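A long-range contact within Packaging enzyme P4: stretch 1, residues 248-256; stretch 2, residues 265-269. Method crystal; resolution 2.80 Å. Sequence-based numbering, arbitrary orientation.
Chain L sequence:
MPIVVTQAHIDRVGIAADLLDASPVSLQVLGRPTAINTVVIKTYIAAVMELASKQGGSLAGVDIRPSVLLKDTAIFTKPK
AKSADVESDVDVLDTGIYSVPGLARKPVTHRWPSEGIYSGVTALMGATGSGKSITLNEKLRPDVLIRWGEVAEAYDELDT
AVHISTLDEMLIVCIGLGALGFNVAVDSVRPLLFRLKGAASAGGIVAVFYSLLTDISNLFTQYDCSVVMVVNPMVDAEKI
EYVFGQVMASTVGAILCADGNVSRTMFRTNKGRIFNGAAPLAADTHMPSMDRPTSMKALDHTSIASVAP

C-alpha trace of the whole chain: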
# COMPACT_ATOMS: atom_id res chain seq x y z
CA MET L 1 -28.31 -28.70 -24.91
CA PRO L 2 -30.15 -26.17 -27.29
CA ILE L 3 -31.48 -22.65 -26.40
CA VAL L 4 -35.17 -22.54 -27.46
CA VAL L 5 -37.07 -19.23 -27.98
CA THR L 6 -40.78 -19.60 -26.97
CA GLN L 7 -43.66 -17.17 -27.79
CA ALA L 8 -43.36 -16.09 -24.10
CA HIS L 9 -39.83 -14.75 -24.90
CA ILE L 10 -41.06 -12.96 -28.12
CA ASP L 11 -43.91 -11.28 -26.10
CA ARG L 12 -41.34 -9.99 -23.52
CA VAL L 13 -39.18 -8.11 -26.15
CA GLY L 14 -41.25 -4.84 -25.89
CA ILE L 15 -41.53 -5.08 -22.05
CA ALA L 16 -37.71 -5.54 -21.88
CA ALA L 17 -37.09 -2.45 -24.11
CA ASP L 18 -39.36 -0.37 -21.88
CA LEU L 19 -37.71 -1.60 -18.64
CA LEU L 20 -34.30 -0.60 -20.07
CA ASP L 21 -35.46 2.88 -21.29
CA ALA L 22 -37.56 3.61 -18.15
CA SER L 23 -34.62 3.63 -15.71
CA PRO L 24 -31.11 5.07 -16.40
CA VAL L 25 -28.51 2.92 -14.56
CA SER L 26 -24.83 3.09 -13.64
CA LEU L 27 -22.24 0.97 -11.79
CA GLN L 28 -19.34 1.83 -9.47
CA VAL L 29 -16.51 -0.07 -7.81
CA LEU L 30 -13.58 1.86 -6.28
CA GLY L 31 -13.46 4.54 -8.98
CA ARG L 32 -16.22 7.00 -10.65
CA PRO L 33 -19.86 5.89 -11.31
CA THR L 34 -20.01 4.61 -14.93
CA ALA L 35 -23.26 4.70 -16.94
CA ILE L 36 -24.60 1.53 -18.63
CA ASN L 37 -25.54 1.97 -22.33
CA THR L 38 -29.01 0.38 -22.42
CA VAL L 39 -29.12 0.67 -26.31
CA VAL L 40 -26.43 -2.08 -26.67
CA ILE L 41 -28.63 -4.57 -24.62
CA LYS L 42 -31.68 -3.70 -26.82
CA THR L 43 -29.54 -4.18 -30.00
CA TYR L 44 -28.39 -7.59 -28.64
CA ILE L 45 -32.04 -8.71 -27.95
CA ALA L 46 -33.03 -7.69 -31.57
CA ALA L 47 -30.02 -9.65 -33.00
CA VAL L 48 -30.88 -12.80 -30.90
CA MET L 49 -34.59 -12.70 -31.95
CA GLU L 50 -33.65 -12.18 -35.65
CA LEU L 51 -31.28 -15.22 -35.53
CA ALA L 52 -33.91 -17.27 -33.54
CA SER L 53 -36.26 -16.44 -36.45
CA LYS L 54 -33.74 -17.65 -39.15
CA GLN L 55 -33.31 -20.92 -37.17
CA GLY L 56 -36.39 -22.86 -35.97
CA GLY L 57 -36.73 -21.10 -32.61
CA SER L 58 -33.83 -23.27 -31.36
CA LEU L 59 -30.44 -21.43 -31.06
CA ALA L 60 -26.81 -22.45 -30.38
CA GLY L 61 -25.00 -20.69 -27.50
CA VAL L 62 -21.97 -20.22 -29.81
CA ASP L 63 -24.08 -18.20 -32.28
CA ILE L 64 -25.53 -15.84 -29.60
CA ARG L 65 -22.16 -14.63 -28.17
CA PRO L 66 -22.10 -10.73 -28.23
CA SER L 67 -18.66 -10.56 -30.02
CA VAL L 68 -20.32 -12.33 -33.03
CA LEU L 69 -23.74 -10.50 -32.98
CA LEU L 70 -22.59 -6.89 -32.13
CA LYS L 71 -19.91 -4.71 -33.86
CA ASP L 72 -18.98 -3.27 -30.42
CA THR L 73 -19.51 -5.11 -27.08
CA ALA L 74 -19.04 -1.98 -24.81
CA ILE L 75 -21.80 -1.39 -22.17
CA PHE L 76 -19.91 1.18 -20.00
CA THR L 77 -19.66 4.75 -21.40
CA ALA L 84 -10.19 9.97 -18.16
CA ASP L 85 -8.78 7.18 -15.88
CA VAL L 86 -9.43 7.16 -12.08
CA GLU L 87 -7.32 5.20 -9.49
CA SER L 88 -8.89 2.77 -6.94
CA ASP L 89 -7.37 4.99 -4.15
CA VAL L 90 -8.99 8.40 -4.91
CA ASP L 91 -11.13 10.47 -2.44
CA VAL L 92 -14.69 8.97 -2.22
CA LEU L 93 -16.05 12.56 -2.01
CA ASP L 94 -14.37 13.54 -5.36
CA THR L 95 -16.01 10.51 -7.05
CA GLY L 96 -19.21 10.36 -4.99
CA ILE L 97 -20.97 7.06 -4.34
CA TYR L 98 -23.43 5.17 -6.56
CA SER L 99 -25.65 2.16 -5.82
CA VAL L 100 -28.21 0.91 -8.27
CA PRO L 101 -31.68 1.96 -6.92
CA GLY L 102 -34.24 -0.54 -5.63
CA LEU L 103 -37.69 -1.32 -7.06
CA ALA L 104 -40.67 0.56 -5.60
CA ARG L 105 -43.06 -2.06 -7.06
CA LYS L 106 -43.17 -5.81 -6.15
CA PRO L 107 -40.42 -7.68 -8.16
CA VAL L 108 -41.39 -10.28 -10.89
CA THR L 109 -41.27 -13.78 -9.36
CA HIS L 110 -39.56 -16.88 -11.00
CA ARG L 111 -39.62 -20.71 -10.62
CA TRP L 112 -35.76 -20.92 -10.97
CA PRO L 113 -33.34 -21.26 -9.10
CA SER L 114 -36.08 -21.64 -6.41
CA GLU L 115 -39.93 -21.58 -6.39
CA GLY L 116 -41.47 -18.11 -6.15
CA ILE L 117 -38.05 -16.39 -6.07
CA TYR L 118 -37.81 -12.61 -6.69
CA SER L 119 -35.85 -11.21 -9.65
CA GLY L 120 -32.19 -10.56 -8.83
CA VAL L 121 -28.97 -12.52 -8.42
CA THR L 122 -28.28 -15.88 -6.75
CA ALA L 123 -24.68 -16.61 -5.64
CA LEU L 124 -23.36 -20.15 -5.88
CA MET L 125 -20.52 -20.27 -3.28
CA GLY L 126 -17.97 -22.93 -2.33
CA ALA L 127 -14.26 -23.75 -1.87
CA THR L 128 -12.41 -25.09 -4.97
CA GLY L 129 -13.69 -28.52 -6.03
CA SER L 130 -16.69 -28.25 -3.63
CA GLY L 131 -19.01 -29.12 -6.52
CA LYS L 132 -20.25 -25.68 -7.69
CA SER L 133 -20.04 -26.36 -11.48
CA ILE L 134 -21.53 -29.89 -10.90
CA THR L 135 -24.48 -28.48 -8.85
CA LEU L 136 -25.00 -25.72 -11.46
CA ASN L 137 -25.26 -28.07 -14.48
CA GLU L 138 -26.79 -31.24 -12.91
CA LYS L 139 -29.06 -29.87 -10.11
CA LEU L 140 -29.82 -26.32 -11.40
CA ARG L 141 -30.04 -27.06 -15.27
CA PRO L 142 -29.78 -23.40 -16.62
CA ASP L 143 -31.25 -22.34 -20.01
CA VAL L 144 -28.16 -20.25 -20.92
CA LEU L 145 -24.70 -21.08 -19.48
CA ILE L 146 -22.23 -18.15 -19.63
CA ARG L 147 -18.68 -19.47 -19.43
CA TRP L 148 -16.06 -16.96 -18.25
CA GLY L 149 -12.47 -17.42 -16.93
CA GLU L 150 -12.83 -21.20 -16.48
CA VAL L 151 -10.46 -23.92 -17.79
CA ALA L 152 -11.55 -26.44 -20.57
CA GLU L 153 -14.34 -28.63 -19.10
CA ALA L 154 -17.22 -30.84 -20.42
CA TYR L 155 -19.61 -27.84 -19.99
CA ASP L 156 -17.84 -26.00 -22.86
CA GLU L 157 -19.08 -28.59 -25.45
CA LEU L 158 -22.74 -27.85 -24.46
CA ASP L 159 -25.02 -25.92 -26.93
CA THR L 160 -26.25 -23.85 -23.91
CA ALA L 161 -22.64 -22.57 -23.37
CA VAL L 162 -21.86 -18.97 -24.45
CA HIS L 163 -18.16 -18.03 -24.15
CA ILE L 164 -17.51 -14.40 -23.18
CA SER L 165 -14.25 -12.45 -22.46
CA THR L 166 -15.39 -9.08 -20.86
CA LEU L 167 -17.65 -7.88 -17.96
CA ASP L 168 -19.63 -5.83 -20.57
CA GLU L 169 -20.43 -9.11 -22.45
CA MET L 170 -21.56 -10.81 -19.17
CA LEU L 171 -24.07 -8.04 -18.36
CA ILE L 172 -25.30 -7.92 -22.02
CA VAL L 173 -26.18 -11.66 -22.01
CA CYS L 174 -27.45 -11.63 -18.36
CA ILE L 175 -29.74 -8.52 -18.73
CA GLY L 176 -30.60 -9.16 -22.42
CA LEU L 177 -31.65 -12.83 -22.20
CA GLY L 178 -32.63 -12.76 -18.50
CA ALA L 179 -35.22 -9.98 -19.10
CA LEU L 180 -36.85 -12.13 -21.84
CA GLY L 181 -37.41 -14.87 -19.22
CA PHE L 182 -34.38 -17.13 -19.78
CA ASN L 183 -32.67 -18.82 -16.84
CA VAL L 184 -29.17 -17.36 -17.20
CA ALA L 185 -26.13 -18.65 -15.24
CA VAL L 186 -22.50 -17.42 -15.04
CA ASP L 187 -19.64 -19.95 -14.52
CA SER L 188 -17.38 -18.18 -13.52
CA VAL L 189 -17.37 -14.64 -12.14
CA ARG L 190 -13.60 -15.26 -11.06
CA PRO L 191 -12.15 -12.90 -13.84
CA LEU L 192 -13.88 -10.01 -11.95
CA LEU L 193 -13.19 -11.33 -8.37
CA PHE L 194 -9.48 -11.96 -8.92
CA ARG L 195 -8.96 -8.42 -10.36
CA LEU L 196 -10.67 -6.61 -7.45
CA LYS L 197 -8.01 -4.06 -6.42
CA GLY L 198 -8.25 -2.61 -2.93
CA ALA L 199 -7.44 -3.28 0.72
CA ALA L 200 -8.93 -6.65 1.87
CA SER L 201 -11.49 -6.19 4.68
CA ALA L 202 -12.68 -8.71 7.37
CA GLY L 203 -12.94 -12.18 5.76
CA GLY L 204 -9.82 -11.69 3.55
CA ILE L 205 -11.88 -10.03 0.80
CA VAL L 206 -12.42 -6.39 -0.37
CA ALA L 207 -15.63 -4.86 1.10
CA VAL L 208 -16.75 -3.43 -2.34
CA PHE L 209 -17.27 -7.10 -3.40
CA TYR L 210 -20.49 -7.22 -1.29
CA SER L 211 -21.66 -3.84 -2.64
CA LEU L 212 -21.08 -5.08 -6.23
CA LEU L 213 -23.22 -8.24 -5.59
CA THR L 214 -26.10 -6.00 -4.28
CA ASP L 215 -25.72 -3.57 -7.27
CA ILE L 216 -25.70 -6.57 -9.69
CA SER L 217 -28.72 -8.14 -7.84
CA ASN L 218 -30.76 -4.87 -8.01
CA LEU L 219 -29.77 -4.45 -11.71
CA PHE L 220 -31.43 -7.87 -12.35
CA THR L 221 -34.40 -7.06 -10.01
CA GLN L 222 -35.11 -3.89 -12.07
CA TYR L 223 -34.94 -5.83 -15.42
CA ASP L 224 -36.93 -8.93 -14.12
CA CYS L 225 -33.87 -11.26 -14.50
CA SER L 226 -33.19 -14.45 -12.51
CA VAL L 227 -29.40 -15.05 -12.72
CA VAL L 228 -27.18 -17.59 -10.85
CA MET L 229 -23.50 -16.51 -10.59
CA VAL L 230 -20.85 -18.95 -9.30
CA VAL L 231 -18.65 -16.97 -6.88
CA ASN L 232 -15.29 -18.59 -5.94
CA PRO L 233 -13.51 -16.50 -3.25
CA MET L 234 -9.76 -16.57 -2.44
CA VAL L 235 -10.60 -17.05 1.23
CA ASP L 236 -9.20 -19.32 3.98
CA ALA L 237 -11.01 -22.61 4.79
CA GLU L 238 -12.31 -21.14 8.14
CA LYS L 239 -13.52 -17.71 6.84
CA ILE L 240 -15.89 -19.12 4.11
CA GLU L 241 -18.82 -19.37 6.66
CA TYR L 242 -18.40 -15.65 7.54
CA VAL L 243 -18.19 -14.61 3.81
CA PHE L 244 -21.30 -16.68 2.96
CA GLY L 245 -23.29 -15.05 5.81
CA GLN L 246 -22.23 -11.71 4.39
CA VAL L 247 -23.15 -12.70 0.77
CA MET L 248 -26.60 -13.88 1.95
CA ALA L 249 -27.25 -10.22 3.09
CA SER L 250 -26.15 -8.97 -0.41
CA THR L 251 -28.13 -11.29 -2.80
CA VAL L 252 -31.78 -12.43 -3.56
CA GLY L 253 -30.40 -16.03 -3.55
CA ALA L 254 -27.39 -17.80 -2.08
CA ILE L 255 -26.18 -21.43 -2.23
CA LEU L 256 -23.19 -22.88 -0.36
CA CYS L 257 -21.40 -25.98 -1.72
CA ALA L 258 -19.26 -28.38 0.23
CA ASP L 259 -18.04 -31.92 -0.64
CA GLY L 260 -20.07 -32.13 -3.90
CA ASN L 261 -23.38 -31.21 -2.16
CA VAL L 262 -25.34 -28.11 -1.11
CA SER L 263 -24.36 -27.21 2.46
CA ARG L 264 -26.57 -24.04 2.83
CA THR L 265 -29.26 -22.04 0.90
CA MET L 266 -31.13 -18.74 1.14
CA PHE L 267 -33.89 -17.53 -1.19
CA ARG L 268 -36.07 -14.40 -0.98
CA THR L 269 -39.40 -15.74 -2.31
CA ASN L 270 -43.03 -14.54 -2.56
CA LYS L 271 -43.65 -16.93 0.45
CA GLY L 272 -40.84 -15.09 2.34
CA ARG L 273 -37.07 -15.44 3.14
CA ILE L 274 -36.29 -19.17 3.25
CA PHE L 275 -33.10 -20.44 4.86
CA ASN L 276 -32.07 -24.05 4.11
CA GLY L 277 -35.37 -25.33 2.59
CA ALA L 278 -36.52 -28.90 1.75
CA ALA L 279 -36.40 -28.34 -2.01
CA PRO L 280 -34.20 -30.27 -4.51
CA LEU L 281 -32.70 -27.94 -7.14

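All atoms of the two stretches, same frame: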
# COMPACT_ATOMS: atom_id res chain seq x y z
N MET L 248 -25.17 -13.65 1.76
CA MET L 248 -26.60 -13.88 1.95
C MET L 248 -27.36 -12.54 2.12
O MET L 248 -28.46 -12.39 1.62
CB MET L 248 -26.80 -14.74 3.19
CG MET L 248 -27.13 -16.18 2.93
SD MET L 248 -27.00 -16.96 4.56
CE MET L 248 -28.09 -18.34 4.39
N ALA L 249 -26.74 -11.57 2.82
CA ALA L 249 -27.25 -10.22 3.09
C ALA L 249 -27.10 -9.27 1.88
O ALA L 249 -27.58 -8.13 1.92
CB ALA L 249 -26.53 -9.64 4.30
N SER L 250 -26.43 -9.74 0.80
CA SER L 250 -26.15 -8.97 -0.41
C SER L 250 -26.81 -9.54 -1.69
O SER L 250 -26.69 -8.91 -2.74
CB SER L 250 -24.64 -8.89 -0.61
OG SER L 250 -24.01 -8.31 0.52
N THR L 251 -27.48 -10.71 -1.62
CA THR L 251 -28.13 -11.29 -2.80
C THR L 251 -29.57 -11.78 -2.50
O THR L 251 -29.91 -12.01 -1.34
CB THR L 251 -27.29 -12.47 -3.37
OG1 THR L 251 -27.30 -13.56 -2.44
CG2 THR L 251 -25.86 -12.07 -3.78
N VAL L 252 -30.39 -11.94 -3.57
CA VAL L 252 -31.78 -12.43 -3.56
C VAL L 252 -31.78 -13.97 -3.31
O VAL L 252 -32.76 -14.55 -2.81
CB VAL L 252 -32.46 -12.02 -4.92
CG1 VAL L 252 -33.72 -12.83 -5.21
CG2 VAL L 252 -32.77 -10.53 -4.94
N GLY L 253 -30.65 -14.60 -3.68
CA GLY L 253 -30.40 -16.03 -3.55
C GLY L 253 -28.95 -16.35 -3.25
O GLY L 253 -28.03 -15.69 -3.75
N ALA L 254 -28.73 -17.36 -2.42
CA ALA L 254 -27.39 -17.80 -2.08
C ALA L 254 -27.40 -19.28 -1.80
O ALA L 254 -28.31 -19.78 -1.12
CB ALA L 254 -26.85 -17.02 -0.88
N ILE L 255 -26.41 -19.99 -2.36
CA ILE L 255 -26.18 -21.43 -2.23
C ILE L 255 -24.74 -21.68 -1.84
O ILE L 255 -23.84 -21.18 -2.52
CB ILE L 255 -26.51 -22.21 -3.54
CG1 ILE L 255 -27.89 -21.85 -4.13
CG2 ILE L 255 -26.36 -23.71 -3.33
CD1 ILE L 255 -27.97 -21.99 -5.66
N LEU L 256 -24.52 -22.47 -0.77
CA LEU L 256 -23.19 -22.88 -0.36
C LEU L 256 -22.98 -24.34 -0.75
O LEU L 256 -23.88 -25.16 -0.58
CB LEU L 256 -22.94 -22.67 1.16
CG LEU L 256 -21.50 -23.01 1.69
CD1 LEU L 256 -20.43 -22.08 1.12
CD2 LEU L 256 -21.44 -23.03 3.21
N THR L 265 -28.52 -22.85 1.87
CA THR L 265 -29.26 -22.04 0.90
C THR L 265 -30.05 -20.93 1.57
O THR L 265 -30.41 -21.01 2.74
CB THR L 265 -30.19 -22.84 0.00
OG1 THR L 265 -31.17 -23.56 0.76
CG2 THR L 265 -29.46 -23.67 -1.03
N MET L 266 -30.33 -19.90 0.78
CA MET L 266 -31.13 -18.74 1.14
C MET L 266 -31.78 -18.23 -0.12
O MET L 266 -31.08 -17.97 -1.11
CB MET L 266 -30.24 -17.66 1.79
CG MET L 266 -30.97 -16.45 2.33
SD MET L 266 -31.71 -15.36 1.10
CE MET L 266 -30.27 -14.87 0.17
N PHE L 267 -33.11 -18.05 -0.07
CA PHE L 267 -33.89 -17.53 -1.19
C PHE L 267 -35.00 -16.64 -0.68
O PHE L 267 -35.74 -17.01 0.24
CB PHE L 267 -34.46 -18.66 -2.08
CG PHE L 267 -33.43 -19.60 -2.66
CD1 PHE L 267 -32.56 -19.17 -3.67
CD2 PHE L 267 -33.32 -20.92 -2.21
CE1 PHE L 267 -31.61 -20.05 -4.22
CE2 PHE L 267 -32.37 -21.79 -2.76
CZ PHE L 267 -31.52 -21.35 -3.76
N ARG L 268 -35.07 -15.43 -1.26
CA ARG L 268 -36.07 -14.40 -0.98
C ARG L 268 -37.22 -14.62 -1.95
O ARG L 268 -37.14 -14.20 -3.11
CB ARG L 268 -35.46 -12.99 -1.13
CG ARG L 268 -34.30 -12.73 -0.19
CD ARG L 268 -33.68 -11.37 -0.40
NE ARG L 268 -32.33 -11.33 0.17
CZ ARG L 268 -32.04 -10.89 1.40
NH1 ARG L 268 -32.98 -10.40 2.19
NH2 ARG L 268 -30.78 -10.91 1.82
N THR L 269 -38.25 -15.36 -1.50
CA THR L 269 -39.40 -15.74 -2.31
C THR L 269 -40.63 -14.89 -2.04
O THR L 269 -40.60 -14.03 -1.16
CB THR L 269 -39.76 -17.23 -2.05
OG1 THR L 269 -40.29 -17.37 -0.72
CG2 THR L 269 -38.58 -18.17 -2.28

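Antiparallel pairing of two neighbouring strands in Packaging enzyme P4, extended at one end by an arginine that ties down the segment leading into the first strand. The strand that starts at G253 and the strand through T265-R268 run antiparallel, at 170° between their N-to-C directions, with axes 4.6 Å apart at closest approach, and the two stretches together bury 522 Å². A254 and M266 form the hydrogen-bonded pair of the ladder: A254 N donates to M266 O (2.8 Å) and M266 N donates to A254 O (2.8 Å). The flanking pairs, G253 with F267 and I255 with T265, are non-hydrogen-bonded, and their CA atoms lie closer (4.5 and 4.4 Å) than those of A254 and M266 (5.0 Å). Here CA-H groups approach the same carbonyls, G253 CA lying 3.2 Å from M266 O and T265 CA 3.2 Å from A254 O.

M266 is the residue most covered by the opposing stretch. Its side chain shares a sheet face with that of A254 and bends back toward the segment before the first strand; chi1 is t, but chi2 and chi3 are both m. The terminal methyl, M266 CE, thereby reaches 3.3 Å from T251 O and 3.4 Å from M248 O, while staying 4.2 Å from A254 CB. M248 packs its own CE 3.4 Å from M266 CB in an apolar contact.

R268 covers nearly as much surface, but through polar chemistry. Its backbone adds one more hydrogen bond beyond the last bridge, R268 N donating to V252 O (2.9 Å). Its long side chain then runs alongside the segment before the first strand and presents the edge of the guanidinium to backbone carbonyls: R268 NE donates to T251 O (2.9 Å, nearly linear at 169°), and R268 NH2 to M248 O (2.8 Å). A second, weak bond joins R268 NH2 to T251 O at 3.5 Å. Both carbonyls offer partial negative charge to the cationic group, so one side chain fastens two points of that segment. T251 OG1 donates to G253 O (2.6 Å), tying the loop to the first residue of the strand.

On the other sheet face, F267, I255 and T265 meet. The phenyl ring lies against G253, where the absence of a side chain matters: a CB there would sit only 3.2 Å from F267 CD1, whereas G253 CA lies 3.8 Å from that atom. The far end of the ring meets I255, with F267 CZ 3.7 Å from I255 CG1, and I255 CG2 touches T265 CG2 at 3.9 Å, extending the apolar contact along this face.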